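Local coordinates for acetyltransferase (Agrobacterium tumefaciens, PDB 2FSR), which probably transfers an acetyl group from acetyl-coenzyme A to an acceptor substrate, as a member of the GNAT acetyltransferase family, at residues A[33-38]-A[130-135]; A[112-117]-A[150-155]; A[46-51]-A[118-123]. All blocks are in the same frame, centred on the assembly; numbering follows the deposited sequence.

Interaction 1 of 3, residues A[33-38]-A[130-135]; sequences ERLTLR and AEAAVA
In the GNAT fold a long helix follows the fourth main strand and lies on one face of the central sheet; here that helix, through Glu131, Ala132 and Ala135, meets strand 35-38 and the turn before it. The two axes come within 9.8 Å and cross at -52°, and alanine, having only a methyl group, suits a helix face laid on the leucines of the strand. Ala132 CB touches two of them, 4.0 Å from Leu35 CD1 and 4.1 Å from Leu37 CD2, while Leu37 CD1 rests on Ala135 CB at 3.9 Å. At the edge of this apolar patch Glu131 reaches out with CG anti to its backbone N and an extended chain, passing Leu35 CD1 on the way to the turn. Both carboxylate oxygens are used there. OE2 takes the backbone N of Arg34 on its syn side at 2.8 Å. OE1 accepts two N-H groups of the Arg34 guanidinium, NE at 2.8 Å on the syn lone pair and NH2 at 2.9 Å almost along the C-O direction. Guanidinium and carboxylate are only 20° from coplanar, the NE/NH2 edge sharing one oxygen, OE1, in the guanidinium plane, and the bend of Arg34 at chi3 (-63°) turns that edge to Glu131. Thr32 OG1 also bonds to Glu131 OE2, and Arg34 NH2 reaches Arg126 O. So the carboxylate is held against rotation by partners on both oxygens, its charge is matched by arginine, and it would be expected to stay ionised while tying the turn before the strand to the helix.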
loop_
_atom_site.group_PDB
_atom_site.type_symbol
_atom_site.label_atom_id
_atom_site.label_comp_id
_atom_site.label_asym_id
_atom_site.label_seq_id
_atom_site.Cartn_x
_atom_site.Cartn_y
_atom_site.Cartn_z
ATOM N N GLU A 33 7.724 -8.516 11.963
ATOM C CA GLU A 33 8.284 -8.495 13.309
ATOM C C GLU A 33 7.282 -7.862 14.269
ATOM O O GLU A 33 6.939 -8.452 15.299
ATOM C CB GLU A 33 9.593 -7.714 13.299
ATOM C CG GLU A 33 10.195 -7.415 14.672
ATOM C CD GLU A 33 11.488 -6.629 14.550
ATOM O OE1 GLU A 33 12.382 -7.062 13.787
ATOM O OE2 GLU A 33 11.609 -5.574 15.208
ATOM N N ARG A 34 6.787 -6.681 13.893
ATOM C CA ARG A 34 5.966 -5.867 14.784
ATOM C C ARG A 34 4.524 -5.692 14.322
ATOM O O ARG A 34 3.705 -5.145 15.058
ATOM C CB ARG A 34 6.606 -4.485 14.965
ATOM C CG ARG A 34 7.973 -4.548 15.652
ATOM C CD ARG A 34 8.574 -3.179 15.791
ATOM N NE ARG A 34 8.834 -2.590 14.476
ATOM C CZ ARG A 34 9.256 -1.346 14.269
ATOM N NH1 ARG A 34 9.493 -0.522 15.295
ATOM N NH2 ARG A 34 9.430 -0.924 13.030
ATOM N N LEU A 35 4.215 -6.127 13.096
ATOM C CA LEU A 35 2.929 -5.750 12.481
ATOM C C LEU A 35 2.129 -6.921 11.955
ATOM O O LEU A 35 2.673 -7.982 11.652
ATOM C CB LEU A 35 3.157 -4.771 11.318
ATOM C CG LEU A 35 4.074 -3.562 11.568
ATOM C CD1 LEU A 35 4.452 -2.891 10.247
ATOM C CD2 LEU A 35 3.419 -2.600 12.567
ATOM N N THR A 36 0.827 -6.707 11.849
ATOM C CA THR A 36 -0.053 -7.645 11.143
ATOM C C THR A 36 -0.650 -6.853 9.979
ATOM O O THR A 36 -1.176 -5.742 10.179
ATOM C CB THR A 36 -1.163 -8.201 12.056
ATOM O OG1 THR A 36 -0.563 -8.961 13.123
ATOM C CG2 THR A 36 -2.111 -9.126 11.275
ATOM N N LEU A 37 -0.515 -7.392 8.762
ATOM C CA LEU A 37 -1.000 -6.710 7.554
ATOM C C LEU A 37 -2.178 -7.512 7.067
ATOM O O LEU A 37 -1.992 -8.632 6.602
ATOM C CB LEU A 37 0.106 -6.649 6.486
ATOM C CG LEU A 37 1.482 -6.189 6.989
ATOM C CD1 LEU A 37 2.468 -6.120 5.840
ATOM C CD2 LEU A 37 1.413 -4.847 7.705
ATOM N N ARG A 38 -3.386 -6.967 7.194
ATOM C CA ARG A 38 -4.583 -7.802 7.038
ATOM C C ARG A 38 -5.664 -7.160 6.159
ATOM O O ARG A 38 -5.589 -5.980 5.823
ATOM C CB ARG A 38 -5.172 -8.202 8.400
ATOM C CG ARG A 38 -5.290 -7.057 9.377
ATOM C CD ARG A 38 -6.662 -6.490 9.397
ATOM N NE ARG A 38 -6.757 -5.306 10.258
ATOM C CZ ARG A 38 -7.628 -4.330 10.058
ATOM N NH1 ARG A 38 -8.499 -4.418 9.051
ATOM N NH2 ARG A 38 -7.628 -3.268 10.850
ATOM N N ALA A 130 8.322 1.500 6.468
ATOM C CA ALA A 130 9.343 0.689 5.788
ATOM C C ALA A 130 9.139 -0.805 6.064
ATOM O O ALA A 130 9.277 -1.633 5.151
ATOM C CB ALA A 130 10.748 1.137 6.177
ATOM N N GLU A 131 8.784 -1.151 7.307
ATOM C CA GLU A 131 8.608 -2.551 7.677
ATOM C C GLU A 131 7.447 -3.161 6.905
ATOM O O GLU A 131 7.556 -4.283 6.375
ATOM C CB GLU A 131 8.400 -2.703 9.196
ATOM C CG GLU A 131 8.216 -4.143 9.654
ATOM C CD GLU A 131 8.147 -4.285 11.177
ATOM O OE1 GLU A 131 8.824 -3.496 11.871
ATOM O OE2 GLU A 131 7.462 -5.198 11.668
ATOM N N ALA A 132 6.333 -2.426 6.835
ATOM C CA ALA A 132 5.169 -2.894 6.078
ATOM C C ALA A 132 5.479 -2.978 4.586
ATOM O O ALA A 132 5.108 -3.973 3.919
ATOM C CB ALA A 132 3.966 -1.986 6.340
ATOM N N ALA A 133 6.182 -1.967 4.075
ATOM C CA ALA A 133 6.528 -1.907 2.636
ATOM C C ALA A 133 7.444 -3.062 2.233
ATOM O O ALA A 133 7.239 -3.680 1.182
ATOM C CB ALA A 133 7.165 -0.572 2.285
ATOM N N VAL A 134 8.455 -3.348 3.045
ATOM C CA VAL A 134 9.366 -4.468 2.761
ATOM C C VAL A 134 8.590 -5.776 2.680
ATOM O O VAL A 134 8.821 -6.595 1.763
ATOM C CB VAL A 134 10.486 -4.570 3.839
ATOM C CG1 VAL A 134 11.137 -5.954 3.842
ATOM C CG2 VAL A 134 11.525 -3.456 3.632
ATOM N N ALA A 135 7.668 -5.986 3.618
ATOM C CA ALA A 135 6.904 -7.229 3.679
ATOM C C ALA A 135 6.045 -7.402 2.445
ATOM O O ALA A 135 6.048 -8.473 1.830
ATOM C CB ALA A 135 6.052 -7.287 4.949
#

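Interaction 2 of 3, residues A[112-117]-A[150-155]; sequences EKELGW and VSYVSP
The Tyr152 ring has the CG of Glu114 pressed obliquely against it, 3.3 Å from CD2, and a water in its plane at the hydroxyl edge; the Glu114 side chain crosses the ring obliquely, its carboxylate plane only 10° from that of the ring. Trp117, the other flat group, meets Ser151 OG obliquely at CZ3, while Ser160 and Val163 of helix 158-166 also touch its indole. These groups mark the splayed pair of parallel strands, 114-119 and 149-153, that is a hallmark of the GNAT fold and in relatives opens the cleft for acetyl-coenzyme A. The strands diverge by 54° and make a single bridge, between Glu114 and Val150. Val150 N donates to Lys113 O, and Leu115 N donates to Val150 O at 2.7 Å. In a regular parallel ladder Tyr152 N would bond to Leu115 O next, but the backbones have already separated and side chains serve both groups instead. Tyr152 N donates to Glu114 OE2 at 2.8 Å, on the anti lone pair, made possible by the bend of Glu114 at chi2 (-104°); Glu114 OE1 is bonded to Asn105 ND2. Leu115 O receives Ser151 OG, a hydroxyl on a short arm, which can reach a neighbouring carbonyl, and Tyr187 OH is a further partner of that serine. Val150, beta-branched as fits an extended strand, packs CG2 on Glu112 CB at 4.0 Å. Ahead of strand 114-119, Tyr152 OH accepts Glu112 N at 3.1 Å and donates to the water at 2.6 Å, and this water gives a hydrogen to Glu112 OE1, an oxygen also paired with Arg186.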
loop_
_atom_site.group_PDB
_atom_site.type_symbol
_atom_site.label_atom_id
_atom_site.label_comp_id
_atom_site.label_asym_id
_atom_site.label_seq_id
_atom_site.Cartn_x
_atom_site.Cartn_y
_atom_site.Cartn_z
ATOM N N GLU A 112 1.946 1.580 -13.963
ATOM C CA GLU A 112 2.619 0.364 -13.552
ATOM C C GLU A 112 2.132 -0.023 -12.157
ATOM O O GLU A 112 1.587 0.837 -11.439
ATOM C CB GLU A 112 4.134 0.604 -13.531
ATOM C CG GLU A 112 4.718 0.836 -14.943
ATOM C CD GLU A 112 6.242 0.908 -14.946
ATOM O OE1 GLU A 112 6.773 2.023 -14.768
ATOM O OE2 GLU A 112 6.879 -0.159 -15.088
ATOM N N LYS A 113 2.331 -1.292 -11.789
ATOM C CA LYS A 113 1.974 -1.776 -10.430
ATOM C C LYS A 113 2.752 -0.979 -9.400
ATOM O O LYS A 113 3.966 -0.847 -9.499
ATOM C CB LYS A 113 2.187 -3.281 -10.280
ATOM C CG LYS A 113 1.253 -4.115 -11.159
ATOM C CD LYS A 113 1.431 -5.600 -10.899
ATOM C CE LYS A 113 0.563 -6.445 -11.821
ATOM N NZ LYS A 113 -0.908 -6.278 -11.591
ATOM N N GLU A 114 2.044 -0.441 -8.418
ATOM C CA GLU A 114 2.559 0.640 -7.563
ATOM C C GLU A 114 2.384 0.338 -6.081
ATOM O O GLU A 114 1.278 0.007 -5.633
ATOM C CB GLU A 114 1.880 1.977 -7.909
ATOM C CG GLU A 114 2.619 3.202 -7.353
ATOM C CD GLU A 114 1.974 3.819 -6.162
ATOM O OE1 GLU A 114 0.951 3.275 -5.667
ATOM O OE2 GLU A 114 2.462 4.896 -5.759
ATOM N N LEU A 115 3.473 0.462 -5.331
ATOM C CA LEU A 115 3.495 0.259 -3.887
ATOM C C LEU A 115 3.285 1.596 -3.172
ATOM O O LEU A 115 4.002 2.569 -3.431
ATOM C CB LEU A 115 4.857 -0.341 -3.478
ATOM C CG LEU A 115 5.117 -0.701 -2.004
ATOM C CD1 LEU A 115 4.258 -1.864 -1.564
ATOM C CD2 LEU A 115 6.600 -1.035 -1.783
ATOM N N GLY A 116 2.279 1.650 -2.296
ATOM C CA GLY A 116 2.035 2.875 -1.530
ATOM C C GLY A 116 1.764 2.581 -0.077
ATOM O O GLY A 116 1.416 1.467 0.287
ATOM N N TRP A 117 1.943 3.595 0.765
ATOM C CA TRP A 117 1.745 3.406 2.214
ATOM C C TRP A 117 1.286 4.702 2.843
ATOM O O TRP A 117 1.504 5.785 2.303
ATOM C CB TRP A 117 3.042 2.947 2.927
ATOM C CG TRP A 117 4.208 3.844 2.617
ATOM C CD1 TRP A 117 4.568 4.997 3.268
ATOM C CD2 TRP A 117 5.146 3.680 1.552
ATOM N NE1 TRP A 117 5.662 5.565 2.658
ATOM C CE2 TRP A 117 6.046 4.770 1.609
ATOM C CE3 TRP A 117 5.310 2.719 0.548
ATOM C CZ2 TRP A 117 7.089 4.928 0.693
ATOM C CZ3 TRP A 117 6.350 2.872 -0.352
ATOM C CH2 TRP A 117 7.221 3.969 -0.281
ATOM N N VAL A 150 6.819 -0.017 -8.648
ATOM C CA VAL A 150 7.158 1.417 -8.533
ATOM C C VAL A 150 6.428 2.059 -7.361
ATOM O O VAL A 150 5.517 1.473 -6.809
ATOM C CB VAL A 150 6.855 2.228 -9.820
ATOM C CG1 VAL A 150 7.624 1.667 -11.018
ATOM C CG2 VAL A 150 5.367 2.217 -10.107
ATOM N N SER A 151 6.850 3.263 -6.991
ATOM C CA SER A 151 6.040 4.146 -6.143
ATOM C C SER A 151 5.984 5.531 -6.771
ATOM O O SER A 151 7.023 6.076 -7.169
ATOM C CB SER A 151 6.644 4.254 -4.740
ATOM O OG SER A 151 6.582 3.051 -4.019
ATOM N N TYR A 152 4.782 6.117 -6.856
ATOM C CA TYR A 152 4.613 7.506 -7.326
ATOM C C TYR A 152 4.675 8.416 -6.109
ATOM O O TYR A 152 3.887 8.247 -5.169
ATOM C CB TYR A 152 3.285 7.698 -8.098
ATOM C CG TYR A 152 3.187 6.726 -9.264
ATOM C CD1 TYR A 152 4.171 6.702 -10.249
ATOM C CD2 TYR A 152 2.131 5.822 -9.370
ATOM C CE1 TYR A 152 4.105 5.797 -11.308
ATOM C CE2 TYR A 152 2.058 4.920 -10.435
ATOM C CZ TYR A 152 3.050 4.909 -11.390
ATOM O OH TYR A 152 3.012 4.022 -12.434
ATOM N N VAL A 153 5.610 9.364 -6.131
ATOM C CA VAL A 153 5.852 10.235 -4.965
ATOM C C VAL A 153 5.962 11.689 -5.432
ATOM O O VAL A 153 6.702 11.981 -6.365
ATOM C CB VAL A 153 7.178 9.822 -4.231
ATOM C CG1 VAL A 153 7.461 10.727 -3.013
ATOM C CG2 VAL A 153 7.156 8.369 -3.810
ATOM N N SER A 154 5.205 12.595 -4.816
ATOM C CA SER A 154 5.314 14.021 -5.161
ATOM C C SER A 154 6.691 14.570 -4.740
ATOM O O SER A 154 7.198 14.176 -3.685
ATOM C CB SER A 154 4.159 14.818 -4.537
ATOM O OG SER A 154 3.786 14.298 -3.269
ATOM N N PRO A 155 7.298 15.468 -5.558
ATOM C CA PRO A 155 8.689 15.919 -5.368
ATOM C C PRO A 155 8.911 16.679 -4.057
ATOM O O PRO A 155 10.063 16.904 -3.670
ATOM C CB PRO A 155 8.945 16.826 -6.578
ATOM C CG PRO A 155 7.604 17.302 -6.982
ATOM C CD PRO A 155 6.660 16.168 -6.691
HETATM O O HOH W 1 5.306 3.943 -13.669
#

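Interaction 3 of 3, residues A[46-51]-A[118-123]; sequences PAYRDF and LLYEGH. With FMT (formic acid), chain B.
Phe51, on helix 45-53, faces Tyr120 with CA atoms 6.6 Å apart, just where strand 114-119 ends and a type II turn, Tyr120 to His123, begins; Gly122 fits this turn because its positive phi would force a CB against the preceding carbonyl. No hydrogen bond joins the two segments, and aromatic and leucine side chains do the packing. Phe51, its CG anti to the backbone N, is sent from the helix toward the strand end. Leu118 covers one face of the phenyl ring: CD1 makes a CH-pi contact 4.2 Å from the Phe51 centroid and 15° off the normal, and Leu118 CD2 touches Phe51 CE2 at 3.8 Å. Leu118 CG sits between its backbone N and carbonyl carbon (chi1 62°), which turns both methyls to the Phe51 ring. Tyr120 packs beside the same phenylalanine, its CE1 at 3.7 Å from Phe51 CB. The two ring planes are 51° apart, so this is an oblique pair. Further along, Ala47 is small enough to let the Tyr120 ring approach the helix, with Ala47 CB 4.0 Å from Tyr120 CE2. The Tyr120 hydroxyl ends against the helix backbone, its OH 3.3 Å from Tyr48 CA, and lies in the plane of the Tyr48 ring at its edge. On the far side of the turn His123 ND1 donates to O1 of a formic acid molecule, probably from the crystallisation liquor, at 2.8 Å; Tyr128 OH binds that molecule too. Beyond these contacts, the Tyr48 side chain packs on helix 66-83, where its ring meets Phe73, while Leu118 and Tyr120 remain bonded through their backbones to Gln101 and Ile99 of strand 97-105.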
loop_
_atom_site.group_PDB
_atom_site.type_symbol
_atom_site.label_atom_id
_atom_site.label_comp_id
_atom_site.label_asym_id
_atom_site.label_seq_id
_atom_site.Cartn_x
_atom_site.Cartn_y
_atom_site.Cartn_z
ATOM N N PRO A 46 -13.955 4.541 9.076
ATOM C CA PRO A 46 -13.954 5.825 9.759
ATOM C C PRO A 46 -12.570 6.450 9.977
ATOM O O PRO A 46 -12.411 7.645 9.695
ATOM C CB PRO A 46 -14.661 5.514 11.086
ATOM C CG PRO A 46 -15.591 4.393 10.739
ATOM C CD PRO A 46 -14.750 3.534 9.811
ATOM N N ALA A 47 -11.596 5.678 10.464
ATOM C CA ALA A 47 -10.251 6.241 10.721
ATOM C C ALA A 47 -9.587 6.578 9.389
ATOM O O ALA A 47 -8.847 7.575 9.272
ATOM C CB ALA A 47 -9.412 5.269 11.513
ATOM N N TYR A 48 -9.856 5.755 8.371
ATOM C CA TYR A 48 -9.314 6.012 7.033
ATOM C C TYR A 48 -9.834 7.332 6.485
ATOM O O TYR A 48 -9.058 8.123 5.931
ATOM C CB TYR A 48 -9.674 4.838 6.107
ATOM C CG TYR A 48 -9.162 4.923 4.683
ATOM C CD1 TYR A 48 -7.857 4.531 4.364
ATOM C CD2 TYR A 48 -9.977 5.384 3.668
ATOM C CE1 TYR A 48 -7.404 4.604 3.056
ATOM C CE2 TYR A 48 -9.534 5.460 2.352
ATOM C CZ TYR A 48 -8.244 5.075 2.060
ATOM O OH TYR A 48 -7.806 5.141 0.751
ATOM N N ARG A 49 -11.134 7.578 6.648
ATOM C CA ARG A 49 -11.765 8.790 6.139
ATOM C C ARG A 49 -11.241 10.000 6.917
ATOM O O ARG A 49 -10.957 11.041 6.326
ATOM C CB ARG A 49 -13.293 8.673 6.255
ATOM C CG ARG A 49 -14.076 9.918 5.917
ATOM C CD ARG A 49 -13.794 10.462 4.520
ATOM N NE ARG A 49 -14.436 11.775 4.359
ATOM C CZ ARG A 49 -13.963 12.778 3.621
ATOM N NH1 ARG A 49 -12.829 12.643 2.925
ATOM N NH2 ARG A 49 -14.615 13.941 3.573
ATOM N N ASP A 50 -11.121 9.866 8.239
ATOM C CA ASP A 50 -10.519 10.925 9.065
ATOM C C ASP A 50 -9.162 11.338 8.484
ATOM O O ASP A 50 -8.901 12.532 8.274
ATOM C CB ASP A 50 -10.330 10.469 10.525
ATOM C CG ASP A 50 -11.637 10.388 11.316
ATOM O OD1 ASP A 50 -12.698 10.852 10.838
ATOM O OD2 ASP A 50 -11.587 9.848 12.449
ATOM N N PHE A 51 -8.335 10.349 8.166
ATOM C CA PHE A 51 -7.018 10.628 7.597
ATOM C C PHE A 51 -7.149 11.324 6.235
ATOM O O PHE A 51 -6.524 12.360 5.979
ATOM C CB PHE A 51 -6.209 9.329 7.443
ATOM C CG PHE A 51 -4.923 9.501 6.664
ATOM C CD1 PHE A 51 -3.786 9.971 7.294
ATOM C CD2 PHE A 51 -4.862 9.203 5.312
ATOM C CE1 PHE A 51 -2.583 10.143 6.572
ATOM C CE2 PHE A 51 -3.667 9.370 4.587
ATOM C CZ PHE A 51 -2.535 9.840 5.227
ATOM N N LEU A 118 0.652 4.568 4.002
ATOM C CA LEU A 118 0.281 5.720 4.805
ATOM C C LEU A 118 0.202 5.273 6.263
ATOM O O LEU A 118 -0.116 4.119 6.564
ATOM C CB LEU A 118 -1.055 6.319 4.346
ATOM C CG LEU A 118 -2.298 5.425 4.456
ATOM C CD1 LEU A 118 -2.988 5.583 5.827
ATOM C CD2 LEU A 118 -3.284 5.759 3.335
ATOM N N LEU A 119 0.507 6.206 7.168
ATOM C CA LEU A 119 0.366 5.997 8.609
ATOM C C LEU A 119 -0.510 7.070 9.205
ATOM O O LEU A 119 -0.420 8.249 8.822
ATOM C CB LEU A 119 1.731 6.015 9.315
ATOM C CG LEU A 119 2.679 4.855 9.015
ATOM C CD1 LEU A 119 3.996 5.052 9.783
ATOM C CD2 LEU A 119 2.073 3.491 9.362
ATOM N N TYR A 120 -1.360 6.662 10.143
ATOM C CA TYR A 120 -2.209 7.591 10.853
ATOM C C TYR A 120 -1.376 8.373 11.859
ATOM O O TYR A 120 -0.277 7.971 12.228
ATOM C CB TYR A 120 -3.320 6.837 11.576
ATOM C CG TYR A 120 -4.252 6.088 10.628
ATOM C CD1 TYR A 120 -4.519 6.578 9.343
ATOM C CD2 TYR A 120 -4.876 4.925 11.027
ATOM C CE1 TYR A 120 -5.393 5.894 8.474
ATOM C CE2 TYR A 120 -5.758 4.232 10.173
ATOM C CZ TYR A 120 -5.989 4.721 8.899
ATOM O OH TYR A 120 -6.860 4.036 8.066
ATOM N N GLU A 121 -1.947 9.479 12.308
ATOM C CA GLU A 121 -1.255 10.407 13.172
ATOM C C GLU A 121 -0.789 9.746 14.466
ATOM O O GLU A 121 -1.554 9.040 15.134
ATOM C CB GLU A 121 -2.179 11.570 13.491
ATOM C CG GLU A 121 -1.468 12.713 14.138
ATOM C CD GLU A 121 -2.395 13.869 14.345
ATOM O OE1 GLU A 121 -3.412 13.711 15.066
ATOM O OE2 GLU A 121 -2.085 14.936 13.787
ATOM N N GLY A 122 0.479 9.994 14.813
ATOM C CA GLY A 122 1.052 9.496 16.057
ATOM C C GLY A 122 1.968 8.288 15.906
ATOM O O GLY A 122 2.582 7.837 16.872
ATOM N N HIS A 123 2.053 7.754 14.694
ATOM C CA HIS A 123 2.774 6.508 14.505
ATOM C C HIS A 123 4.015 6.610 13.624
ATOM O O HIS A 123 4.624 5.587 13.326
ATOM C CB HIS A 123 1.846 5.427 13.947
ATOM C CG HIS A 123 0.612 5.229 14.759
ATOM N ND1 HIS A 123 0.621 4.593 15.982
ATOM C CD2 HIS A 123 -0.665 5.623 14.545
ATOM C CE1 HIS A 123 -0.606 4.596 16.480
ATOM N NE2 HIS A 123 -1.400 5.221 15.632
HETATM C C FMT B . 3.046 2.717 17.817
HETATM O O1 FMT B . 2.844 3.917 17.598
HETATM O O2 FMT B . 3.897 2.222 18.575
#

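Interactions 2 and 3 share strand 114-119 and lie end to end along it, their centres about 19 Å apart: one is where the strand meets 149-153, the other where it gives way to the turn before helix 128-143. Interaction 1, with its centre about 17 Å from interaction 2 and 16 Å from interaction 3, sets that helix on the sheet. It touches interaction 2 directly, Ala133 O lying 4.0 Å from Leu115 CD2. Interactions 1 and 3 do not touch, their nearest atoms being about 7 Å apart. By analogy with relatives, the cofactor probably enters between the diverging strands, close to the loop between the turn at His123 and helix 128-143.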